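Local atomic coordinates of thioredoxin-like protein (Bacteroides caccae ATCC 43185, PDB entry 4YOD), a protein that is of unknown function but carries a thioredoxin-like domain and is probably an oxidoreductase. Residues D65-Q76 against M111-P119. Residues are numbered along the deposited sequence; the frame is centred on the assembly and turned at random.
Sequences DILNHVPLKTAQ and MRNEEFYIP
F116 and Q76 join two helix starts in the all-helical DUF5106 region. The turn between helices 53-66 and 72-85 packs here against the N-terminal end of helix 114-125. The axes of segments 72-76 and 114-119 run 9.7 Å apart at 38°. The F116 ring reaches across to L67, N68, L72 and A75. L67 CB makes an off-centre CH-pi contact with it, 4.2 Å from the ring centroid. L72 CD1 meets the ring edge at CE1, 3.7 Å away, and A75 CB approaches the same CE1 obliquely. L72 has CG anti to the backbone N (chi1 180°), which sends CD1 to F116 and E115 CB, with CD2 close to E115 CB and CG. I79 of helix 72-85 and L104 of helix 90-105 also touch F116. N113 is the N-cap of helix 114-125: its OD1 accepts weak bonds from the backbone N of E115 and F116. Its ND2 lies over the centre of one face of the F116 ring, 3.4 Å above the plane. One water links this ND2 to N68 OD1, giving to N68 and accepting from N113. Q76 extends beyond CG and brings its amide to E115. NE2 donates a nearly straight bond to E115 O (3.0 Å, 167°) and a weak one to E115 OE1. The stronger partner of that carboxylate is R149, in a salt bridge. A leucine in place of Q76 would probably leave E115 O without this donor, since P119 has no N-H to give it, and would also lose the weak bond to OE1. P119 CB rests 3.6 Å from the backbone O of Q76, and P119 CG lies 4.0 Å from Q76 CG.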
ATOM      1  N   ASP A  65      -7.960  -2.525 -12.402  1.00 32.54           N
ATOM      2  CA  ASP A  65      -9.226  -3.006 -11.840  0.50 34.40           C
ATOM      3  C   ASP A  65      -9.407  -4.532 -12.024  1.00 38.78           C
ATOM      4  O   ASP A  65      -9.795  -5.222 -11.075  1.00 39.71           O
ATOM      5  CB  ASP A  65     -10.421  -2.257 -12.470  0.50 37.62           C
ATOM      6  CG  ASP A  65     -10.826  -0.973 -11.761  0.50 54.47           C
ATOM      7  OD1 ASP A  65     -10.634  -0.888 -10.523  0.50 56.69           O
ATOM      8  OD2 ASP A  65     -11.395  -0.077 -12.430  0.50 61.07           O
ATOM      9  N   ILE A  66      -9.139  -5.061 -13.243  1.00 34.37           N
ATOM     10  CA  ILE A  66      -9.322  -6.502 -13.518  1.00 35.02           C
ATOM     11  C   ILE A  66      -8.261  -7.367 -12.804  1.00 36.58           C
ATOM     12  O   ILE A  66      -8.521  -8.544 -12.550  1.00 36.62           O
ATOM     13  CB  ILE A  66      -9.437  -6.856 -15.022  1.00 38.63           C
ATOM     14  CG1 ILE A  66      -8.154  -6.528 -15.806  1.00 38.52           C
ATOM     15  CG2 ILE A  66     -10.682  -6.204 -15.643  1.00 40.43           C
ATOM     16  CD1 ILE A  66      -7.910  -7.393 -16.972  1.00 45.59           C
ATOM     17  N   LEU A  67      -7.107  -6.775 -12.411  1.00 32.29           N
ATOM     18  CA  LEU A  67      -6.058  -7.472 -11.657  1.00 30.87           C
ATOM     19  C   LEU A  67      -6.539  -7.912 -10.269  1.00 34.67           C
ATOM     20  O   LEU A  67      -5.986  -8.854  -9.694  1.00 33.57           O
ATOM     21  CB  LEU A  67      -4.807  -6.599 -11.513  1.00 29.72           C
ATOM     22  CG  LEU A  67      -3.992  -6.356 -12.784  1.00 32.95           C
ATOM     23  CD1 LEU A  67      -2.924  -5.321 -12.524  1.00 32.95           C
ATOM     24  CD2 LEU A  67      -3.415  -7.653 -13.354  1.00 32.77           C
ATOM     25  N   ASN A  68      -7.592  -7.270  -9.752  1.00 34.18           N
ATOM     26  CA  ASN A  68      -8.172  -7.637  -8.453  1.00 35.17           C
ATOM     27  C   ASN A  68      -9.007  -8.924  -8.505  1.00 41.04           C
ATOM     28  O   ASN A  68      -9.345  -9.457  -7.446  1.00 40.80           O
ATOM     29  CB  ASN A  68      -9.071  -6.502  -7.939  1.00 36.30           C
ATOM     30  CG  ASN A  68      -8.325  -5.274  -7.496  1.00 46.86           C
ATOM     31  OD1 ASN A  68      -7.505  -5.314  -6.586  1.00 46.19           O
ATOM     32  ND2 ASN A  68      -8.646  -4.141  -8.087  1.00 39.61           N
ATOM     33  N   HIS A  69      -9.390  -9.392  -9.703  1.00 39.44           N
ATOM     34  CA  HIS A  69     -10.313 -10.529  -9.847  1.00 41.65           C
ATOM     35  C   HIS A  69      -9.600 -11.867 -10.101  1.00 43.73           C
ATOM     36  O   HIS A  69     -10.260 -12.856 -10.409  1.00 44.75           O
ATOM     37  CB  HIS A  69     -11.350 -10.247 -10.967  1.00 44.10           C
ATOM     38  CG  HIS A  69     -12.058  -8.923 -10.847  1.00 49.04           C
ATOM     39  ND1 HIS A  69     -12.562  -8.273 -11.963  1.00 51.39           N
ATOM     40  CD2 HIS A  69     -12.322  -8.167  -9.749  1.00 52.29           C
ATOM     41  CE1 HIS A  69     -13.106  -7.152 -11.514  1.00 51.46           C
ATOM     42  NE2 HIS A  69     -12.978  -7.040 -10.187  1.00 52.15           N
ATOM     43  N   VAL A  70      -8.264 -11.907  -9.942  1.00 37.06           N
ATOM     44  CA  VAL A  70      -7.467 -13.116 -10.149  1.00 35.47           C
ATOM     45  C   VAL A  70      -6.586 -13.372  -8.918  1.00 38.29           C
ATOM     46  O   VAL A  70      -6.355 -12.422  -8.168  1.00 36.84           O
ATOM     47  CB  VAL A  70      -6.602 -13.030 -11.445  1.00 37.64           C
ATOM     48  CG1 VAL A  70      -7.467 -12.949 -12.693  1.00 37.55           C
ATOM     49  CG2 VAL A  70      -5.588 -11.875 -11.399  1.00 35.75           C
ATOM     50  N   PRO A  71      -6.016 -14.592  -8.711  1.00 35.87           N
ATOM     51  CA  PRO A  71      -5.075 -14.769  -7.588  1.00 35.33           C
ATOM     52  C   PRO A  71      -3.940 -13.755  -7.672  1.00 36.89           C
ATOM     53  O   PRO A  71      -3.546 -13.360  -8.773  1.00 34.58           O
ATOM     54  CB  PRO A  71      -4.560 -16.200  -7.783  1.00 38.31           C
ATOM     55  CG  PRO A  71      -5.673 -16.904  -8.525  1.00 44.00           C
ATOM     56  CD  PRO A  71      -6.196 -15.858  -9.467  1.00 38.23           C
ATOM     57  N   LEU A  72      -3.439 -13.292  -6.522  1.00 33.08           N
ATOM     58  CA  LEU A  72      -2.372 -12.288  -6.492  1.00 31.44           C
ATOM     59  C   LEU A  72      -1.146 -12.708  -7.313  1.00 34.88           C
ATOM     60  O   LEU A  72      -0.584 -11.866  -8.015  1.00 31.87           O
ATOM     61  CB  LEU A  72      -1.961 -11.980  -5.041  1.00 31.16           C
ATOM     62  CG  LEU A  72      -0.844 -10.942  -4.825  1.00 33.52           C
ATOM     63  CD1 LEU A  72      -1.115  -9.598  -5.582  1.00 32.55           C
ATOM     64  CD2 LEU A  72      -0.614 -10.707  -3.337  1.00 31.89           C
ATOM     65  N   LYS A  73      -0.732 -13.992  -7.239  1.00 33.39           N
ATOM     66  CA  LYS A  73       0.449 -14.453  -7.987  1.00 32.79           C
ATOM     67  C   LYS A  73       0.240 -14.333  -9.500  1.00 32.99           C
ATOM     68  O   LYS A  73       1.177 -13.973 -10.197  1.00 32.72           O
ATOM     69  CB  LYS A  73       0.833 -15.887  -7.621  1.00 37.14           C
ATOM     70  CG  LYS A  73       1.546 -15.988  -6.269  1.00 61.83           C
ATOM     71  CD  LYS A  73       1.762 -17.440  -5.863  1.00 77.56           C
ATOM     72  CE  LYS A  73       2.366 -17.572  -4.489  1.00 93.04           C
ATOM     73  NZ  LYS A  73       2.484 -18.999  -4.084  1.00107.89           N
ATOM     74  N   THR A  74      -0.989 -14.562  -9.990  1.00 29.71           N
ATOM     75  CA  THR A  74      -1.359 -14.435 -11.405  1.00 29.58           C
ATOM     76  C   THR A  74      -1.288 -12.965 -11.821  1.00 31.87           C
ATOM     77  O   THR A  74      -0.733 -12.647 -12.878  1.00 30.40           O
ATOM     78  CB  THR A  74      -2.755 -15.031 -11.628  1.00 39.41           C
ATOM     79  OG1 THR A  74      -2.726 -16.389 -11.191  1.00 43.89           O
ATOM     80  CG2 THR A  74      -3.213 -14.956 -13.090  1.00 36.63           C
ATOM     81  N   ALA A  75      -1.822 -12.071 -10.975  1.00 28.65           N
ATOM     82  CA  ALA A  75      -1.766 -10.633 -11.215  1.00 27.82           C
ATOM     83  C   ALA A  75      -0.298 -10.153 -11.247  1.00 29.05           C
ATOM     84  O   ALA A  75       0.094  -9.479 -12.196  1.00 27.51           O
ATOM     85  CB  ALA A  75      -2.556  -9.899 -10.137  1.00 28.93           C
ATOM     86  N   GLN A  76       0.527 -10.568 -10.266  1.00 25.46           N
ATOM     87  CA  GLN A  76       1.941 -10.155 -10.183  1.00 26.15           C
ATOM     88  C   GLN A  76       2.736 -10.621 -11.419  1.00 30.33           C
ATOM     89  O   GLN A  76       3.534  -9.841 -11.939  1.00 28.88           O
ATOM     90  CB  GLN A  76       2.581 -10.640  -8.877  1.00 27.05           C
ATOM     91  CG  GLN A  76       2.056  -9.835  -7.680  1.00 31.68           C
ATOM     92  CD  GLN A  76       2.555 -10.348  -6.347  1.00 40.74           C
ATOM     93  OE1 GLN A  76       2.697 -11.557  -6.148  1.00 34.12           O
ATOM     94  NE2 GLN A  76       2.767  -9.440  -5.384  1.00 26.77           N
HETATM   95  N   MSE A 111      -6.734   3.539  -5.844  1.00 43.44           N
HETATM   96  CA  MSE A 111      -6.375   2.256  -6.458  1.00 41.51           C
HETATM   97  C   MSE A 111      -5.005   1.748  -5.980  1.00 41.15           C
HETATM   98  O   MSE A 111      -4.531   0.715  -6.466  1.00 40.01           O
HETATM   99  CB  MSE A 111      -6.336   2.409  -7.976  1.00 43.12           C
HETATM  100  CG  MSE A 111      -7.640   2.840  -8.576  1.00 51.71           C
HETATM  101 SE   MSE A 111      -7.360   2.696 -10.439  0.75 59.24          SE
HETATM  102  CE  MSE A 111      -7.851   0.852 -10.687  1.00 55.98           C
ATOM    103  N   ARG A 112      -4.366   2.485  -5.062  1.00 35.54           N
ATOM    104  CA  ARG A 112      -3.056   2.150  -4.503  1.00 34.08           C
ATOM    105  C   ARG A 112      -3.014   0.695  -3.996  1.00 38.18           C
ATOM    106  O   ARG A 112      -3.946   0.242  -3.319  1.00 38.69           O
ATOM    107  CB  ARG A 112      -2.655   3.138  -3.388  1.00 35.09           C
ATOM    108  CG  ARG A 112      -3.513   3.087  -2.115  1.00 51.23           C
ATOM    109  CD  ARG A 112      -3.324   4.304  -1.220  1.00 61.20           C
ATOM    110  NE  ARG A 112      -4.230   4.263  -0.066  1.00 58.66           N
ATOM    111  CZ  ARG A 112      -5.444   4.808  -0.035  1.00 76.01           C
ATOM    112  NH1 ARG A 112      -5.917   5.453  -1.095  1.00 64.07           N
ATOM    113  NH2 ARG A 112      -6.198   4.706   1.053  1.00 68.03           N
ATOM    114  N   ASN A 113      -1.955  -0.042  -4.377  1.00 32.10           N
ATOM    115  CA  ASN A 113      -1.764  -1.437  -3.995  1.00 31.09           C
ATOM    116  C   ASN A 113      -0.303  -1.773  -4.152  1.00 30.39           C
ATOM    117  O   ASN A 113       0.201  -1.936  -5.265  1.00 29.66           O
ATOM    118  CB  ASN A 113      -2.658  -2.390  -4.814  1.00 31.50           C
ATOM    119  CG  ASN A 113      -2.650  -3.826  -4.345  1.00 44.61           C
ATOM    120  OD1 ASN A 113      -1.704  -4.321  -3.729  1.00 37.30           O
ATOM    121  ND2 ASN A 113      -3.708  -4.537  -4.647  1.00 37.04           N
ATOM    122  N   GLU A 114       0.376  -1.896  -3.033  1.00 26.75           N
ATOM    123  CA  GLU A 114       1.805  -2.156  -3.011  1.00 26.77           C
ATOM    124  C   GLU A 114       2.141  -3.534  -3.561  1.00 29.50           C
ATOM    125  O   GLU A 114       3.196  -3.684  -4.172  1.00 29.53           O
ATOM    126  CB  GLU A 114       2.332  -1.993  -1.606  1.00 29.41           C
ATOM    127  CG  GLU A 114       3.828  -2.091  -1.500  1.00 37.34           C
ATOM    128  CD  GLU A 114       4.290  -1.954  -0.069  1.00 54.24           C
ATOM    129  OE1 GLU A 114       4.370  -0.794   0.396  1.00 38.96           O
ATOM    130  OE2 GLU A 114       4.551  -2.993   0.590  1.00 39.28           O
ATOM    131  N   GLU A 115       1.254  -4.519  -3.387  1.00 24.97           N
ATOM    132  CA  GLU A 115       1.489  -5.854  -3.949  1.00 25.38           C
ATOM    133  C   GLU A 115       1.410  -5.831  -5.505  1.00 29.04           C
ATOM    134  O   GLU A 115       2.006  -6.687  -6.149  1.00 28.90           O
ATOM    135  CB  GLU A 115       0.536  -6.893  -3.358  1.00 27.42           C
ATOM    136  CG  GLU A 115       0.904  -7.330  -1.932  1.00 32.25           C
ATOM    137  CD  GLU A 115       2.308  -7.865  -1.702  1.00 46.88           C
ATOM    138  OE1 GLU A 115       2.751  -8.751  -2.469  1.00 38.41           O
ATOM    139  OE2 GLU A 115       2.954  -7.421  -0.724  1.00 40.68           O
ATOM    140  N   PHE A 116       0.731  -4.835  -6.105  1.00 24.62           N
ATOM    141  CA  PHE A 116       0.739  -4.733  -7.565  1.00 23.98           C
ATOM    142  C   PHE A 116       1.920  -3.869  -8.020  1.00 27.69           C
ATOM    143  O   PHE A 116       2.430  -4.054  -9.118  1.00 26.63           O
ATOM    144  CB  PHE A 116      -0.587  -4.156  -8.095  1.00 25.88           C
ATOM    145  CG  PHE A 116      -1.872  -4.946  -7.934  1.00 28.23           C
ATOM    146  CD1 PHE A 116      -1.848  -6.290  -7.566  1.00 31.19           C
ATOM    147  CD2 PHE A 116      -3.104  -4.362  -8.216  1.00 31.49           C
ATOM    148  CE1 PHE A 116      -3.040  -7.015  -7.432  1.00 33.66           C
ATOM    149  CE2 PHE A 116      -4.294  -5.094  -8.084  1.00 35.58           C
ATOM    150  CZ  PHE A 116      -4.248  -6.407  -7.680  1.00 33.58           C
ATOM    151  N   TYR A 117       2.361  -2.911  -7.185  1.00 25.20           N
ATOM    152  CA  TYR A 117       3.468  -2.039  -7.551  1.00 24.16           C
ATOM    153  C   TYR A 117       4.845  -2.737  -7.432  1.00 26.21           C
ATOM    154  O   TYR A 117       5.731  -2.445  -8.240  1.00 24.63           O
ATOM    155  CB  TYR A 117       3.431  -0.749  -6.721  1.00 25.16           C
ATOM    156  CG  TYR A 117       4.361   0.315  -7.250  1.00 26.00           C
ATOM    157  CD1 TYR A 117       4.257   0.774  -8.567  1.00 26.00           C
ATOM    158  CD2 TYR A 117       5.339   0.873  -6.441  1.00 26.71           C
ATOM    159  CE1 TYR A 117       5.132   1.734  -9.065  1.00 25.39           C
ATOM    160  CE2 TYR A 117       6.166   1.892  -6.908  1.00 27.21           C
ATOM    161  CZ  TYR A 117       6.061   2.320  -8.220  1.00 29.45           C
ATOM    162  OH  TYR A 117       6.963   3.256  -8.669  1.00 32.16           O
ATOM    163  N   ILE A 118       5.032  -3.653  -6.446  1.00 23.48           N
ATOM    164  CA  ILE A 118       6.302  -4.392  -6.257  1.00 22.21           C
ATOM    165  C   ILE A 118       6.766  -5.094  -7.584  1.00 27.67           C
ATOM    166  O   ILE A 118       7.906  -4.806  -7.968  1.00 25.61           O
ATOM    167  CB  ILE A 118       6.230  -5.350  -5.049  1.00 25.24           C
ATOM    168  CG1 ILE A 118       6.360  -4.520  -3.728  1.00 26.37           C
ATOM    169  CG2 ILE A 118       7.298  -6.464  -5.112  1.00 25.62           C
ATOM    170  CD1 ILE A 118       5.830  -5.243  -2.453  1.00 31.77           C
ATOM    171  N   PRO A 119       5.946  -5.896  -8.352  1.00 25.70           N
ATOM    172  CA  PRO A 119       6.453  -6.434  -9.643  1.00 25.77           C
ATOM    173  C   PRO A 119       6.839  -5.333 -10.657  1.00 28.44           C
ATOM    174  O   PRO A 119       7.757  -5.560 -11.441  1.00 27.66           O
ATOM    175  CB  PRO A 119       5.297  -7.300 -10.172  1.00 28.10           C
ATOM    176  CG  PRO A 119       4.096  -6.895  -9.401  1.00 31.39           C
ATOM    177  CD  PRO A 119       4.588  -6.404  -8.062  1.00 26.66           C
TER
HETATM  178  O   HOH W   1      -5.882  -3.227  -5.890  1.00 41.68           O